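Local atomic coordinates of maleate cis-trans isomerase (Pseudomonas putida, PDB entry 4FQ5), a protein that probably catalyses the cis-trans isomerisation of the C2-C3 double bond of maleate, giving fumarate. Residues A[49-54]-A[260-265]; A[110-115]-A[169-174]; A[152-157]-A[215-220]; A[208-213]-A[235-240]; A[245-250]-A[266-271]. The protein carries 1 engineered substitution. All coordinates share one frame; numbering follows the deposited sequence.

Contact 1: A[49-54]-A[260-265]; sequences LKAREL and TRVPGG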
# COMPACT_ATOMS: atom_id res chain seq x y z
N LEU A 49 -8.56 7.50 -1.76
CA LEU A 49 -8.61 7.12 -0.36
C LEU A 49 -7.47 6.17 0.02
O LEU A 49 -7.02 6.17 1.17
CB LEU A 49 -10.00 6.55 -0.01
CG LEU A 49 -11.06 7.49 0.61
CD1 LEU A 49 -10.80 8.98 0.44
CD2 LEU A 49 -12.49 7.15 0.18
N LYS A 50 -7.00 5.38 -0.95
CA LYS A 50 -5.79 4.56 -0.80
C LYS A 50 -4.57 5.44 -0.56
O LYS A 50 -3.74 5.15 0.30
CB LYS A 50 -5.56 3.74 -2.08
CG LYS A 50 -5.12 2.31 -1.85
CD LYS A 50 -6.26 1.34 -2.15
CE LYS A 50 -7.45 1.52 -1.21
NZ LYS A 50 -8.75 1.42 -1.93
N ALA A 51 -4.47 6.52 -1.35
CA ALA A 51 -3.43 7.53 -1.14
C ALA A 51 -3.56 8.18 0.24
O ALA A 51 -2.55 8.42 0.90
CB ALA A 51 -3.47 8.59 -2.25
N ARG A 52 -4.80 8.43 0.68
CA ARG A 52 -5.02 9.03 2.00
C ARG A 52 -4.49 8.13 3.13
O ARG A 52 -4.01 8.62 4.15
CB ARG A 52 -6.49 9.36 2.23
CG ARG A 52 -6.72 10.24 3.46
CD ARG A 52 -8.19 10.37 3.82
NE ARG A 52 -8.38 11.31 4.92
CZ ARG A 52 -8.37 10.99 6.21
NH1 ARG A 52 -8.19 9.72 6.59
NH2 ARG A 52 -8.55 11.94 7.12
N GLU A 53 -4.59 6.81 2.93
CA GLU A 53 -4.13 5.83 3.92
C GLU A 53 -2.62 5.91 4.17
O GLU A 53 -2.14 5.47 5.21
CB GLU A 53 -4.58 4.41 3.54
CG GLU A 53 -6.09 4.22 3.63
CD GLU A 53 -6.57 2.83 3.23
OE1 GLU A 53 -5.73 1.98 2.87
OE2 GLU A 53 -7.80 2.59 3.29
N LEU A 54 -1.87 6.47 3.22
CA LEU A 54 -0.43 6.71 3.40
C LEU A 54 -0.17 7.83 4.38
O LEU A 54 0.92 7.96 4.94
CB LEU A 54 0.22 7.05 2.06
CG LEU A 54 0.16 5.98 0.97
CD1 LEU A 54 0.82 6.52 -0.29
CD2 LEU A 54 0.85 4.69 1.42
N THR A 260 -8.88 16.47 5.04
CA THR A 260 -9.10 16.28 3.61
C THR A 260 -7.80 16.35 2.80
O THR A 260 -7.80 16.77 1.65
CB THR A 260 -10.09 17.33 3.07
OG1 THR A 260 -9.59 18.65 3.32
CG2 THR A 260 -11.45 17.17 3.74
N ARG A 261 -6.70 15.94 3.43
CA ARG A 261 -5.42 15.92 2.74
C ARG A 261 -5.22 14.57 2.07
O ARG A 261 -5.06 13.54 2.74
CB ARG A 261 -4.29 16.24 3.71
CG ARG A 261 -2.97 16.52 3.03
CD ARG A 261 -1.91 16.96 4.02
NE ARG A 261 -0.76 16.12 3.80
CZ ARG A 261 -0.28 15.24 4.67
NH1 ARG A 261 -0.80 15.10 5.88
NH2 ARG A 261 0.76 14.51 4.31
N VAL A 262 -5.23 14.59 0.74
CA VAL A 262 -5.05 13.38 -0.06
C VAL A 262 -3.97 13.61 -1.12
O VAL A 262 -4.15 14.45 -2.01
CB VAL A 262 -6.37 12.95 -0.76
CG1 VAL A 262 -6.12 11.75 -1.66
CG2 VAL A 262 -7.45 12.65 0.26
N PRO A 263 -2.86 12.87 -1.03
CA PRO A 263 -1.79 12.98 -2.03
C PRO A 263 -2.30 12.74 -3.45
O PRO A 263 -2.97 11.74 -3.71
CB PRO A 263 -0.83 11.86 -1.62
CG PRO A 263 -1.04 11.71 -0.15
CD PRO A 263 -2.52 11.91 0.04
N GLY A 264 -2.01 13.68 -4.35
CA GLY A 264 -2.36 13.54 -5.76
C GLY A 264 -3.78 13.97 -6.11
O GLY A 264 -4.23 13.74 -7.23
N GLY A 265 -4.47 14.59 -5.17
CA GLY A 265 -5.89 14.94 -5.33
C GLY A 265 -6.15 16.40 -5.68
O GLY A 265 -7.30 16.85 -5.69
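Ala51 and Arg52, on helix 41-52, pack against Val262 and Pro263, which open a type II beta turn running to Gly265. The contact illustrates how a helix can be matched to a turn without any hydrogen bond between them: the two meet by packing. Ala51 points its methyl group into the turn, where CB lies 3.5 Å from Pro263 O and 4.2 Å from Val262 CG1. The same CB is 4.1 Å from Pro263 CD, and that ring carbon also lies beside the helix backbone, 3.6 Å from Ala51 O. Arg52 is turned differently. Its side chain runs at about a right angle to that of Val262, with CB 4.0 Å from Val262 CG2, and its CG passes Arg261 O. Because CG stands opposite the backbone nitrogen (chi1 -168°) and the chain stays extended as far as NE, CB and CG lie against the CG2 branch of Val262 and the rest carries the guanidinium on past it, where NH2 bonds to Pro259 O and NH1 makes a salt bridge to Glu58. The same surface belongs to the dimer: Ala51 also packs on Leu54, and Pro263 on Gly264, of the second subunit. Proline and glycine fill the two central positions of the turn, Gly264 with positive phi, and the turn is closed by Gly265 N donating to Val262 O at 3.2 Å.

Contact 2: A[110-115]-A[169-174]; sequences MGHGYH and VDYIRH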
# COMPACT_ATOMS: atom_id res chain seq x y z
N MET A 110 -32.32 17.06 -13.75
CA MET A 110 -33.66 17.02 -13.17
C MET A 110 -34.20 18.40 -12.82
O MET A 110 -35.32 18.53 -12.33
CB MET A 110 -33.69 16.11 -11.94
CG MET A 110 -33.43 14.64 -12.25
SD MET A 110 -34.71 13.89 -13.28
CE MET A 110 -36.13 14.01 -12.19
N GLY A 111 -33.41 19.44 -13.05
CA GLY A 111 -33.85 20.81 -12.76
C GLY A 111 -33.16 21.48 -11.59
O GLY A 111 -32.59 20.81 -10.72
N HIS A 112 -33.23 22.81 -11.56
CA HIS A 112 -32.55 23.62 -10.55
C HIS A 112 -32.86 23.21 -9.14
O HIS A 112 -34.02 22.99 -8.79
CB HIS A 112 -32.87 25.10 -10.74
CG HIS A 112 -32.30 25.70 -12.01
ND1 HIS A 112 -31.25 25.17 -12.66
CD2 HIS A 112 -32.65 26.85 -12.71
CE1 HIS A 112 -30.95 25.92 -13.74
NE2 HIS A 112 -31.81 26.95 -13.77
N GLY A 113 -31.81 23.09 -8.34
CA GLY A 113 -31.93 22.76 -6.92
C GLY A 113 -32.18 21.29 -6.61
O GLY A 113 -32.41 20.93 -5.45
N TYR A 114 -32.13 20.44 -7.63
CA TYR A 114 -32.44 19.02 -7.42
C TYR A 114 -31.41 18.30 -6.55
O TYR A 114 -31.75 17.31 -5.91
CB TYR A 114 -32.64 18.28 -8.75
CG TYR A 114 -33.20 16.89 -8.58
CD1 TYR A 114 -32.40 15.76 -8.80
CD2 TYR A 114 -34.52 16.69 -8.19
CE1 TYR A 114 -32.91 14.48 -8.65
CE2 TYR A 114 -35.04 15.41 -8.04
CZ TYR A 114 -34.24 14.31 -8.26
OH TYR A 114 -34.76 13.05 -8.11
N HIS A 115 -30.17 18.79 -6.51
CA HIS A 115 -29.17 18.15 -5.65
C HIS A 115 -29.56 18.17 -4.19
O HIS A 115 -29.27 17.23 -3.46
CB HIS A 115 -27.75 18.68 -5.88
CG HIS A 115 -27.48 20.04 -5.30
ND1 HIS A 115 -27.74 21.19 -5.96
CD2 HIS A 115 -26.91 20.41 -4.08
CE1 HIS A 115 -27.38 22.24 -5.20
NE2 HIS A 115 -26.87 21.76 -4.05
N VAL A 169 -23.77 23.62 -17.18
CA VAL A 169 -23.26 24.99 -17.09
C VAL A 169 -24.33 25.94 -16.53
O VAL A 169 -24.04 26.74 -15.64
CB VAL A 169 -22.72 25.47 -18.46
CG1 VAL A 169 -22.52 26.98 -18.47
CG2 VAL A 169 -21.42 24.76 -18.79
N ASP A 170 -25.56 25.81 -17.01
CA ASP A 170 -26.68 26.61 -16.49
C ASP A 170 -27.00 26.32 -15.02
O ASP A 170 -27.34 27.23 -14.27
CB ASP A 170 -27.93 26.45 -17.36
CG ASP A 170 -27.80 27.14 -18.71
OD1 ASP A 170 -26.78 27.83 -18.97
OD2 ASP A 170 -28.74 27.00 -19.53
N TYR A 171 -26.86 25.05 -14.62
CA TYR A 171 -27.05 24.65 -13.22
C TYR A 171 -26.01 25.33 -12.32
O TYR A 171 -26.35 25.87 -11.25
CB TYR A 171 -26.97 23.12 -13.08
CG TYR A 171 -27.55 22.56 -11.79
CD1 TYR A 171 -28.81 21.95 -11.79
CD2 TYR A 171 -26.84 22.62 -10.59
CE1 TYR A 171 -29.34 21.43 -10.62
CE2 TYR A 171 -27.36 22.11 -9.42
CZ TYR A 171 -28.61 21.51 -9.44
OH TYR A 171 -29.13 21.00 -8.27
N ILE A 172 -24.76 25.31 -12.76
CA ILE A 172 -23.65 25.92 -12.02
C ILE A 172 -23.84 27.44 -11.92
O ILE A 172 -23.68 28.03 -10.84
CB ILE A 172 -22.29 25.57 -12.66
CG1 ILE A 172 -22.03 24.05 -12.56
CG2 ILE A 172 -21.16 26.33 -11.98
CD1 ILE A 172 -21.01 23.53 -13.54
N ARG A 173 -24.19 28.06 -13.04
CA ARG A 173 -24.49 29.49 -13.07
C ARG A 173 -25.64 29.84 -12.13
O ARG A 173 -25.56 30.83 -11.40
CB ARG A 173 -24.79 29.95 -14.51
CG ARG A 173 -23.57 29.98 -15.41
CD ARG A 173 -23.91 30.40 -16.84
NE ARG A 173 -22.70 30.65 -17.62
CZ ARG A 173 -22.60 30.47 -18.94
NH1 ARG A 173 -23.63 30.03 -19.64
NH2 ARG A 173 -21.45 30.72 -19.55
N HIS A 174 -26.68 29.00 -12.12
CA HIS A 174 -27.82 29.20 -11.22
C HIS A 174 -27.42 29.14 -9.78
O HIS A 174 -28.00 29.83 -8.93
CB HIS A 174 -28.91 28.16 -11.51
CG HIS A 174 -30.18 28.38 -10.73
ND1 HIS A 174 -30.49 27.67 -9.62
CD2 HIS A 174 -31.22 29.29 -10.91
CE1 HIS A 174 -31.68 28.10 -9.13
NE2 HIS A 174 -32.12 29.09 -9.92
O HOH W 1 -29.42 24.66 -9.09
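Tyr171, on helix 162-174, inserts its hydroxyl at the start of helix 114-128, beside a type II beta turn from Gly111 to Tyr114 in which Gly113 is the N-cap residue. Two groups of one histidine grip that oxygen: His115 N donates to Tyr171 OH at 3.0 Å in an almost straight bond (170°), and His115 ND1 lies 2.7 Å from Tyr171 OH in a hydrogen bond whose donor may be either partner. The imidazole curls back to do this because its CG lies between the backbone nitrogen and the carbonyl carbon (chi1 76°). Next outward, the rings of His112 and His174 form an offset stack, centroids 3.8 Å apart and planes at 12°, and the CB of each lies over the face of the other's ring. A water above the centre of the Tyr171 ring joins the layers: it accepts from Gly113 N at 3.0 Å and is hydrogen-bonded to His174 ND1. Met108 of helix 104-108 also touches the Tyr171 side chain; that helix begins at Leu104, which lines the maleic acid pocket. Gly111 O touches the ring edge, 3.3 Å from Tyr171 CE1, while accepting the turn's bond from Tyr114 N at 3.1 Å.

Contact 3: A[152-157]-A[215-220]; sequences KRVAVV and AIVISA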
# COMPACT_ATOMS: atom_id res chain seq x y z
N LYS A 152 -14.98 31.91 -7.90
CA LYS A 152 -16.18 32.64 -8.33
C LYS A 152 -16.51 32.35 -9.79
O LYS A 152 -17.67 32.48 -10.22
CB LYS A 152 -15.98 34.14 -8.14
CG LYS A 152 -16.82 34.74 -7.03
CD LYS A 152 -16.21 34.53 -5.65
CE LYS A 152 -17.29 34.63 -4.59
NZ LYS A 152 -16.77 35.13 -3.29
N ARG A 153 -15.48 31.99 -10.54
CA ARG A 153 -15.59 31.75 -11.96
C ARG A 153 -14.82 30.47 -12.25
O ARG A 153 -13.78 30.21 -11.64
CB ARG A 153 -15.00 32.93 -12.74
CG ARG A 153 -15.40 33.00 -14.20
CD ARG A 153 -15.12 34.39 -14.77
NE ARG A 153 -16.05 34.75 -15.84
CZ ARG A 153 -15.84 34.51 -17.13
NH1 ARG A 153 -16.74 34.87 -18.03
NH2 ARG A 153 -14.73 33.91 -17.53
N VAL A 154 -15.34 29.67 -13.17
CA VAL A 154 -14.84 28.33 -13.38
C VAL A 154 -14.81 27.99 -14.87
O VAL A 154 -15.65 28.46 -15.64
CB VAL A 154 -15.68 27.35 -12.53
CG1 VAL A 154 -16.22 26.17 -13.32
CG2 VAL A 154 -14.93 26.93 -11.27
N ALA A 155 -13.80 27.23 -15.29
CA ALA A 155 -13.80 26.62 -16.61
C ALA A 155 -14.14 25.15 -16.43
O ALA A 155 -13.82 24.57 -15.40
CB ALA A 155 -12.46 26.80 -17.30
N VAL A 156 -14.82 24.56 -17.42
CA VAL A 156 -15.41 23.22 -17.26
C VAL A 156 -15.21 22.35 -18.49
O VAL A 156 -15.55 22.75 -19.60
CB VAL A 156 -16.94 23.31 -16.98
CG1 VAL A 156 -17.53 21.92 -16.77
CG2 VAL A 156 -17.23 24.19 -15.78
N VAL A 157 -14.68 21.15 -18.28
CA VAL A 157 -14.64 20.15 -19.35
C VAL A 157 -15.66 19.05 -19.02
O VAL A 157 -15.75 18.61 -17.88
CB VAL A 157 -13.24 19.52 -19.50
CG1 VAL A 157 -13.20 18.60 -20.72
CG2 VAL A 157 -12.16 20.60 -19.59
N ALA A 215 -10.89 28.44 -10.90
CA ALA A 215 -10.64 27.01 -10.79
C ALA A 215 -11.05 26.32 -12.08
O ALA A 215 -11.88 26.83 -12.83
CB ALA A 215 -11.37 26.42 -9.59
N ILE A 216 -10.44 25.17 -12.34
CA ILE A 216 -10.72 24.39 -13.54
C ILE A 216 -11.37 23.08 -13.13
O ILE A 216 -10.85 22.36 -12.27
CB ILE A 216 -9.43 24.13 -14.35
CG1 ILE A 216 -8.82 25.44 -14.86
CG2 ILE A 216 -9.70 23.19 -15.53
CD1 ILE A 216 -7.34 25.36 -15.21
N VAL A 217 -12.53 22.81 -13.73
CA VAL A 217 -13.20 21.53 -13.54
C VAL A 217 -12.77 20.66 -14.71
O VAL A 217 -13.28 20.79 -15.82
CB VAL A 217 -14.74 21.68 -13.50
CG1 VAL A 217 -15.41 20.32 -13.36
CG2 VAL A 217 -15.15 22.59 -12.34
N ILE A 218 -11.80 19.78 -14.44
CA ILE A 218 -11.19 18.93 -15.46
C ILE A 218 -12.16 17.85 -15.96
O ILE A 218 -12.03 17.38 -17.09
CB ILE A 218 -9.86 18.30 -14.95
CG1 ILE A 218 -9.10 17.62 -16.10
CG2 ILE A 218 -10.10 17.33 -13.79
CD1 ILE A 218 -7.62 17.40 -15.82
N SER A 219 -13.12 17.47 -15.11
CA SER A 219 -14.22 16.60 -15.52
C SER A 219 -15.42 16.86 -14.64
O SER A 219 -15.35 16.71 -13.41
CB SER A 219 -13.83 15.12 -15.45
OG SER A 219 -14.90 14.31 -15.92
N ALA A 220 -16.53 17.27 -15.26
CA ALA A 220 -17.81 17.40 -14.57
C ALA A 220 -18.44 16.02 -14.42
O ALA A 220 -19.29 15.81 -13.57
CB ALA A 220 -18.74 18.33 -15.32
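The shortest polar bond here runs from Val217 N to Ala155 O, 2.7 Å long and nearly straight at the hydrogen (173°), with the donor tilted 19° from the carbonyl plane. It lies midway in a parallel beta ladder, a textbook case of one strand's N-H and C=O groups reaching alternately to its neighbour. Before it, Ala155 N donates to Ala215 O at 3.1 Å; after it, Val157 N donates to Val217 O at 2.9 Å. The ladder frays at its beginning, where Ala215 N reaches Arg153 O only weakly at 3.5 Å. At the other end the second chain turns a corner at Ile218, yet Ala220 N still bonds to Val157 O at 3.0 Å, so the pairing is carried round the bend.

Val154, Val156, Ala215 and Val217 share one face of the sheet. Val154 CG1 meets Val217 CG2 at 3.9 Å across the strands, and Val156 CG1, opposite its backbone nitrogen (chi1 -178°), reaches Ala220 CB at 4.1 Å. Ala155 and Ile216 turn to the other face. Just past the corner, Ala221, which follows Ala220, is an engineered substitution at the position predicted to be the proton donor, and the Ala220 side chain is about 7 Å from bound maleic acid.

Strands 153-158 and 215-217 form the centre of a four-stranded parallel sheet, flanked by strands 178-184 and 241-243, while Ile216 and Val157 pack on Ile205 of helix 201-206 and Ile216 also on Thr237 of helix 230-237.

Contact 4: A[208-213]-A[235-240]; sequences MRTDDV and AQTRKP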
# COMPACT_ATOMS: atom_id res chain seq x y z
N MET A 208 -8.18 26.16 -24.00
CA MET A 208 -9.26 26.92 -23.40
C MET A 208 -8.66 28.12 -22.70
O MET A 208 -7.50 28.08 -22.28
CB MET A 208 -10.01 26.08 -22.36
CG MET A 208 -10.78 24.89 -22.90
SD MET A 208 -11.40 23.83 -21.58
CE MET A 208 -12.50 24.95 -20.72
N ARG A 209 -9.44 29.19 -22.56
CA ARG A 209 -8.99 30.33 -21.78
C ARG A 209 -9.13 30.02 -20.30
O ARG A 209 -10.22 29.68 -19.83
CB ARG A 209 -9.79 31.58 -22.15
CG ARG A 209 -9.28 32.85 -21.51
CD ARG A 209 -10.13 34.03 -21.91
NE ARG A 209 -9.82 35.21 -21.10
CZ ARG A 209 -10.46 36.37 -21.19
NH1 ARG A 209 -11.45 36.53 -22.06
NH2 ARG A 209 -10.10 37.38 -20.40
N THR A 210 -8.03 30.10 -19.56
CA THR A 210 -8.04 29.78 -18.13
C THR A 210 -7.42 30.87 -17.26
O THR A 210 -7.39 30.75 -16.03
CB THR A 210 -7.35 28.42 -17.83
OG1 THR A 210 -6.00 28.45 -18.31
CG2 THR A 210 -8.10 27.27 -18.47
N ASP A 211 -6.95 31.95 -17.89
CA ASP A 211 -6.41 33.09 -17.15
C ASP A 211 -7.48 33.86 -16.37
O ASP A 211 -7.20 34.40 -15.31
CB ASP A 211 -5.64 34.03 -18.09
CG ASP A 211 -6.50 34.56 -19.24
OD1 ASP A 211 -6.31 34.10 -20.39
OD2 ASP A 211 -7.37 35.42 -19.00
N ASP A 212 -8.70 33.90 -16.91
CA ASP A 212 -9.81 34.65 -16.29
C ASP A 212 -10.69 33.78 -15.40
O ASP A 212 -11.84 34.12 -15.09
CB ASP A 212 -10.66 35.32 -17.38
CG ASP A 212 -11.50 34.31 -18.18
OD1 ASP A 212 -11.03 33.18 -18.43
OD2 ASP A 212 -12.63 34.66 -18.55
N VAL A 213 -10.15 32.65 -14.97
CA VAL A 213 -10.90 31.64 -14.23
C VAL A 213 -10.25 31.42 -12.86
O VAL A 213 -9.04 31.58 -12.73
CB VAL A 213 -10.98 30.36 -15.10
CG1 VAL A 213 -10.68 29.10 -14.32
CG2 VAL A 213 -12.30 30.30 -15.85
N ALA A 235 0.03 22.21 -12.53
CA ALA A 235 1.38 22.71 -12.80
C ALA A 235 1.40 23.60 -14.04
O ALA A 235 2.01 24.67 -14.04
CB ALA A 235 2.36 21.56 -12.95
N GLN A 236 0.70 23.16 -15.09
CA GLN A 236 0.66 23.87 -16.36
C GLN A 236 -0.12 25.18 -16.31
O GLN A 236 0.28 26.16 -16.95
CB GLN A 236 0.07 22.97 -17.45
CG GLN A 236 1.01 21.87 -17.92
CD GLN A 236 0.27 20.71 -18.56
OE1 GLN A 236 0.86 19.65 -18.80
NE2 GLN A 236 -1.02 20.89 -18.83
N THR A 237 -1.22 25.19 -15.56
CA THR A 237 -2.14 26.34 -15.55
C THR A 237 -1.95 27.26 -14.35
O THR A 237 -2.31 28.44 -14.40
CB THR A 237 -3.62 25.90 -15.60
OG1 THR A 237 -3.96 25.22 -14.38
CG2 THR A 237 -3.89 24.98 -16.79
N ARG A 238 -1.38 26.71 -13.27
CA ARG A 238 -1.28 27.38 -11.96
C ARG A 238 -2.64 27.77 -11.36
O ARG A 238 -2.74 28.70 -10.54
CB ARG A 238 -0.30 28.57 -11.99
CG ARG A 238 0.41 28.80 -10.66
CD ARG A 238 1.83 28.25 -10.66
NE ARG A 238 2.81 29.33 -10.63
CZ ARG A 238 4.07 29.23 -11.05
NH1 ARG A 238 4.54 28.09 -11.55
NH2 ARG A 238 4.88 30.28 -10.97
N LYS A 239 -3.67 27.04 -11.76
CA LYS A 239 -5.00 27.17 -11.18
C LYS A 239 -5.38 25.90 -10.42
O LYS A 239 -4.92 24.81 -10.77
CB LYS A 239 -6.04 27.49 -12.27
CG LYS A 239 -6.46 28.95 -12.38
CD LYS A 239 -5.30 29.91 -12.62
CE LYS A 239 -5.76 31.23 -13.22
NZ LYS A 239 -6.47 32.12 -12.25
N PRO A 240 -6.22 26.03 -9.38
CA PRO A 240 -6.77 24.83 -8.74
C PRO A 240 -7.55 24.01 -9.76
O PRO A 240 -8.29 24.57 -10.58
CB PRO A 240 -7.71 25.40 -7.68
CG PRO A 240 -7.18 26.76 -7.38
CD PRO A 240 -6.60 27.26 -8.67
O HOH W 2 -4.52 29.59 -16.49
O HOH W 3 -4.88 34.48 -13.68
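The type I beta turn from Thr210 to Val213 faces the end of helix 230-237, with Thr210 CA and Thr237 CA 7.3 Å apart, and the two are joined by one lysine and two waters. Lys239 supplies the direct link. Its chain bends at chi2 (57°) and chi4 (74°), which brings CE to 3.3 Å from Thr210 O and aims NZ at the end of the turn. There NZ donates to Val213 O at 2.7 Å, approaching almost in line with the carbonyl bond (174°). A water receives a weak bond from the same NZ and donates to Asp211 O at 2.8 Å, so the ammonium group holds Val213 O directly and reaches Asp211 O through that water.

Nearer the helix, a second water pairs with Thr210 OG1 at 2.6 Å and donates to Thr237 O. Thr237 folds the helix end on itself in an ST turn, OG1 accepting from Lys239 N at 3.2 Å while also bonding to Val233 O; this holds the lysine backbone just after Arg238 leaves helical geometry with positive phi.

Within the turn segment, Arg209, Asp211 and Asp212 form a salt-bridge network. Arg209 NE donates to Asp211 OD2 at 3.2 Å, with the oxygen in the guanidinium plane; Asp212 lies over a face of that guanidinium, where charges alone act and no N-H points at it, and its modelled salt bridge to Arg153 is unusually short. The whole is a surface join of two helix-to-strand connections in an alpha/beta fold: one loop enters strand 215-217, the other strand 241-243, away from the substrate pocket.

Contact 5: A[245-250]-A[266-271]; sequences AVATTW and GTLLSG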
# COMPACT_ATOMS: atom_id res chain seq x y z
N ALA A 245 -15.26 13.61 -9.23
CA ALA A 245 -14.74 12.54 -8.37
C ALA A 245 -13.99 13.10 -7.17
O ALA A 245 -14.21 12.66 -6.03
CB ALA A 245 -13.84 11.61 -9.16
N VAL A 246 -13.12 14.07 -7.43
CA VAL A 246 -12.34 14.73 -6.36
C VAL A 246 -13.24 15.48 -5.38
O VAL A 246 -13.07 15.37 -4.16
CB VAL A 246 -11.22 15.63 -6.94
CG1 VAL A 246 -10.82 16.73 -5.96
CG2 VAL A 246 -10.01 14.79 -7.32
N ALA A 247 -14.20 16.23 -5.91
CA ALA A 247 -15.15 16.99 -5.08
C ALA A 247 -15.96 16.07 -4.17
O ALA A 247 -16.17 16.38 -2.99
CB ALA A 247 -16.07 17.83 -5.95
N THR A 248 -16.40 14.93 -4.72
CA THR A 248 -17.16 13.92 -3.99
C THR A 248 -16.36 13.36 -2.81
O THR A 248 -16.90 13.22 -1.70
CB THR A 248 -17.61 12.76 -4.92
OG1 THR A 248 -18.45 13.28 -5.95
CG2 THR A 248 -18.37 11.68 -4.15
N THR A 249 -15.09 13.04 -3.02
CA THR A 249 -14.30 12.48 -1.92
C THR A 249 -14.02 13.55 -0.87
O THR A 249 -14.05 13.26 0.33
CB THR A 249 -13.01 11.69 -2.33
OG1 THR A 249 -11.83 12.37 -1.89
CG2 THR A 249 -12.95 11.38 -3.79
N TRP A 250 -13.78 14.78 -1.31
CA TRP A 250 -13.69 15.91 -0.40
C TRP A 250 -14.93 16.02 0.45
O TRP A 250 -14.85 16.13 1.68
CB TRP A 250 -13.41 17.20 -1.16
CG TRP A 250 -13.46 18.41 -0.26
CD1 TRP A 250 -12.45 18.91 0.55
CD2 TRP A 250 -14.62 19.29 -0.02
NE1 TRP A 250 -12.89 20.01 1.25
CE2 TRP A 250 -14.17 20.29 0.96
CE3 TRP A 250 -15.92 19.34 -0.51
CZ2 TRP A 250 -15.02 21.29 1.41
CZ3 TRP A 250 -16.76 20.36 -0.03
CH2 TRP A 250 -16.31 21.31 0.90
N GLY A 266 -5.07 17.14 -5.96
CA GLY A 266 -5.17 18.55 -6.34
C GLY A 266 -5.44 19.47 -5.18
O GLY A 266 -5.49 19.05 -4.02
N THR A 267 -5.65 20.75 -5.50
CA THR A 267 -5.79 21.81 -4.51
C THR A 267 -6.89 21.57 -3.46
O THR A 267 -6.66 21.77 -2.26
CB THR A 267 -6.00 23.17 -5.22
OG1 THR A 267 -4.85 23.45 -6.03
CG2 THR A 267 -6.21 24.30 -4.24
N LEU A 268 -8.06 21.11 -3.90
CA LEU A 268 -9.19 20.90 -2.98
C LEU A 268 -8.83 19.89 -1.90
O LEU A 268 -9.28 19.99 -0.75
CB LEU A 268 -10.42 20.38 -3.74
CG LEU A 268 -11.84 20.81 -3.37
CD1 LEU A 268 -12.85 19.73 -3.74
CD2 LEU A 268 -12.02 21.25 -1.92
N LEU A 269 -7.99 18.93 -2.27
CA LEU A 269 -7.54 17.88 -1.35
C LEU A 269 -6.12 18.13 -0.84
O LEU A 269 -5.41 17.19 -0.43
CB LEU A 269 -7.65 16.53 -2.05
CG LEU A 269 -8.84 15.59 -1.75
CD1 LEU A 269 -9.93 16.15 -0.85
CD2 LEU A 269 -9.39 15.00 -3.04
N SER A 270 -5.71 19.39 -0.84
CA SER A 270 -4.38 19.79 -0.38
C SER A 270 -4.24 19.63 1.14
O SER A 270 -3.12 19.54 1.66
CB SER A 270 -4.10 21.24 -0.75
OG SER A 270 -4.97 22.11 -0.04
N GLY A 271 -5.37 19.62 1.83
CA GLY A 271 -5.38 19.67 3.29
C GLY A 271 -5.71 21.06 3.81
O GLY A 271 -5.90 21.24 5.01
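Leu268 lays a methyl group on the indole of Trp250, and this is the tight part of the contact. Its CD2 sits 3.4 Å from the centroid of the five-membered ring, only 9° off the ring normal, a clear CH-pi contact over the face. Leu269 comes to the same tryptophan from another direction: its CD1 lies at the ring edge, near the plane, and 3.6 Å from Trp250 CB. Its other branch, CD2, touches Val246 CG1 at 3.7 Å, the two side chains running antiparallel past one another. The other methyl of Leu268, CD1, lies 3.8 Å from Ala247 CA. Trp250 thus receives both leucines: CG opposite its backbone nitrogen (chi1 173°) places the indole where Leu268 covers one face, and NE1 is bonded to Tyr273 O.

The far side of segment 266-271 is looser and more polar. Thr267 points away from the helix and its OG1 bonds to Glu234; Ser270 OG donates to Thr267 O at 2.8 Å, an oxygen that also accepts from Ser270 N. Ser270 O is taken up by Thr231 of the second subunit.

No hydrogen bond joins the two segments. The contact rests on apolar packing and one CH-pi contact; its one cost appears to be Thr249 OG1, buried beside Leu269 CD2 without a partner in the model, although the placing of that side chain is doubtful.

From the N terminus, helix 41-52 opens contact 1, which closes only at 260-265 and so encloses contacts 2, 3 and 4. Within that long loop, contact 2 ties the start of helix 114-128 to helix 162-174, and crosses contact 3 because 152-157 comes between. Contact 3 pairs the central strands of one sheet and closes at 215-220, crossing contact 4; a probable Ile216 N to Pro240 O bond joins strand 215-217 to the chain entering strand 241-243. Contact 5 opens on helix 244-255, closes at 266-271 and crosses contact 1, meeting it where Val262 N probably bonds to Leu269 O. Contacts 1, 4 and 5 border the second subunit; contact 2 lies across the chain's centre from contact 1.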